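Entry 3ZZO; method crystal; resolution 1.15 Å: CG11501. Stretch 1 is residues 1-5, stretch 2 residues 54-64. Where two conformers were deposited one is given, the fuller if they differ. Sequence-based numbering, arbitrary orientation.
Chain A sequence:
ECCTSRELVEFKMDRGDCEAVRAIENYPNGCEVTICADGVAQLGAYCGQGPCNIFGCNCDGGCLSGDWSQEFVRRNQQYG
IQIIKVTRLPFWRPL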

# COMPACT_ATOMS: atom_id res chain seq x y z
N GLU A 1 -13.91 9.33 10.47
CA GLU A 1 -13.70 7.93 10.12
C GLU A 1 -12.29 7.54 10.50
O GLU A 1 -11.54 8.35 11.02
CB GLU A 1 -14.01 7.63 8.66
CG GLU A 1 -13.06 8.23 7.65
CD GLU A 1 -13.31 7.79 6.23
OE1 GLU A 1 -14.04 6.85 5.98
OE2 GLU A 1 -12.70 8.46 5.32
N CYS A 2 -11.96 6.29 10.27
CA CYS A 2 -10.68 5.75 10.66
C CYS A 2 -9.86 5.41 9.42
O CYS A 2 -10.39 4.98 8.41
CB CYS A 2 -10.89 4.56 11.58
SG CYS A 2 -11.89 5.00 13.01
N CYS A 3 -8.55 5.58 9.54
CA CYS A 3 -7.62 5.29 8.46
C CYS A 3 -6.86 4.03 8.75
O CYS A 3 -5.64 3.93 8.57
CB CYS A 3 -6.72 6.48 8.15
SG CYS A 3 -7.63 8.01 7.89
N THR A 4 -7.60 3.01 9.15
CA THR A 4 -7.09 1.73 9.53
C THR A 4 -7.03 0.72 8.38
O THR A 4 -6.38 -0.29 8.50
CB THR A 4 -7.95 1.17 10.69
OG1 THR A 4 -9.34 1.37 10.36
CG2 THR A 4 -7.61 1.85 12.01
N SER A 5 -7.71 1.01 7.27
CA SER A 5 -7.67 0.11 6.12
C SER A 5 -6.32 0.24 5.41
O SER A 5 -5.78 1.34 5.29
CB SER A 5 -8.80 0.41 5.13
OG SER A 5 -10.04 0.12 5.71
N ILE A 54 -5.73 8.26 18.88
CA ILE A 54 -5.35 7.06 19.58
C ILE A 54 -5.85 5.77 18.96
O ILE A 54 -5.19 4.75 19.13
CB ILE A 54 -5.83 7.17 21.05
CG1 ILE A 54 -5.27 6.06 21.95
CG2 ILE A 54 -7.37 7.25 21.17
CD1 ILE A 54 -5.45 6.33 23.43
N PHE A 55 -6.95 5.84 18.20
CA PHE A 55 -7.56 4.70 17.53
C PHE A 55 -7.25 4.58 16.05
O PHE A 55 -7.71 3.64 15.38
CB PHE A 55 -9.10 4.80 17.68
CG PHE A 55 -9.61 4.94 19.09
CD1 PHE A 55 -9.30 3.96 19.99
CD2 PHE A 55 -10.29 6.08 19.52
CE1 PHE A 55 -9.72 4.08 21.36
CE2 PHE A 55 -10.71 6.20 20.84
CZ PHE A 55 -10.41 5.23 21.75
N GLY A 56 -6.46 5.52 15.51
CA GLY A 56 -6.25 5.56 14.08
C GLY A 56 -7.31 6.32 13.32
O GLY A 56 -7.48 6.09 12.11
N CYS A 57 -8.00 7.22 14.02
CA CYS A 57 -9.17 7.90 13.46
C CYS A 57 -9.01 9.42 13.58
O CYS A 57 -8.08 9.94 14.21
CB CYS A 57 -10.41 7.46 14.19
SG CYS A 57 -10.56 5.64 14.38
N ASN A 58 -9.94 10.12 12.96
CA ASN A 58 -9.94 11.57 12.99
C ASN A 58 -8.56 12.14 12.60
O ASN A 58 -8.03 13.06 13.24
CB ASN A 58 -10.36 12.08 14.35
CG ASN A 58 -11.85 11.99 14.60
OD1 ASN A 58 -12.27 12.05 15.75
ND2 ASN A 58 -12.65 11.93 13.55
N CYS A 59 -7.99 11.57 11.54
CA CYS A 59 -6.66 11.93 11.12
C CYS A 59 -6.65 13.29 10.47
O CYS A 59 -7.63 13.70 9.86
CB CYS A 59 -6.13 10.87 10.15
SG CYS A 59 -6.23 9.16 10.72
N ASP A 60 -5.53 13.97 10.58
CA ASP A 60 -5.37 15.26 9.94
C ASP A 60 -5.54 15.06 8.44
O ASP A 60 -4.79 14.30 7.81
CB ASP A 60 -3.96 15.84 10.15
CG ASP A 60 -3.57 16.15 11.59
OD1 ASP A 60 -4.29 15.87 12.54
OD2 ASP A 60 -2.45 16.69 11.76
N GLY A 61 -6.50 15.75 7.84
CA GLY A 61 -6.75 15.64 6.40
C GLY A 61 -7.47 14.37 6.01
O GLY A 61 -7.56 14.08 4.81
N GLY A 62 -8.04 13.66 6.96
CA GLY A 62 -8.65 12.38 6.67
C GLY A 62 -7.62 11.37 6.20
O GLY A 62 -6.43 11.49 6.50
N CYS A 63 -8.08 10.41 5.42
CA CYS A 63 -7.23 9.34 4.96
C CYS A 63 -6.63 9.64 3.62
O CYS A 63 -7.19 10.38 2.79
CB CYS A 63 -7.98 8.01 4.89
SG CYS A 63 -8.91 7.57 6.36
N LEU A 64 -5.47 9.07 3.36
CA LEU A 64 -4.94 9.04 2.00
C LEU A 64 -5.98 8.45 1.07
O LEU A 64 -6.71 7.54 1.45
CB LEU A 64 -3.62 8.28 1.95
CG LEU A 64 -2.48 8.99 2.69
CD1 LEU A 64 -1.35 8.03 2.98
CD2 LEU A 64 -1.96 10.19 1.88
O HOH W 1 -9.52 10.13 9.53
O HOH W 2 -10.88 10.50 4.68

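Two backbone hydrogen bonds set the register of this contact. The shorter runs from Cys-3 N to Gly-56 O at 2.8 Å, with an N-H...O angle of 165°; the second runs from Asn-58 N to Glu-1 O at 3.1 Å and 158°. Because their donors lie on different stretches and they enclose the pair Cys-2 and Cys-57, they meet the criterion for a single beta bridge, with Cys-2 CA and Cys-57 CA 3.8 Å apart. Neither stretch forms a regular strand around it. Gly-56 O also lies 3.5 Å from Cys-2 CA, a CA-H...O contact whose 122° angle at hydrogen marks it as weaker evidence than the 165° hydrogen bond from Cys-3 N to the same oxygen.

Two waters extend the polar network. Water 1 donates to Glu-1 O (3.1 Å) and accepts from Cys-59 N (2.9 Å), so Glu-1 O serves two donors. Water 2 links Glu-1 OE2 (2.8 Å) to Cys-63 N (2.9 Å); the side chain of Glu-1 starts away from stretch 2, but its end comes nearer.

Covalent links reinforce the pairing. Cys-2 SG and Cys-57 SG are bonded at 2.0 Å with chi3 of 93°, joining the two bridged residues themselves. Cys-3 SG and Cys-63 SG are likewise 2.0 Å apart, but chi3 is -91°, so the two disulfides have opposite handedness. All four cysteines adopt chi1 m.

Packing centres on Cys-3, which is buried and points toward stretch 2. Cys-3 SG lies 3.4 Å from Cys-59 SG, a nonbonded approach, as the distance and the Cys-3 disulfide to Cys-63 show; Cys-59 is bonded covalently elsewhere in the structure. The type II turn from Cys-59 to Gly-62, closed by Gly-62 N to Cys-59 O at 2.9 Å, leads the chain back to Cys-63. At Gly-56, an ideal CB would sit 3.1 Å from Thr-4 CG2, a tight approach, and would also jam against the preceding carbonyl oxygen.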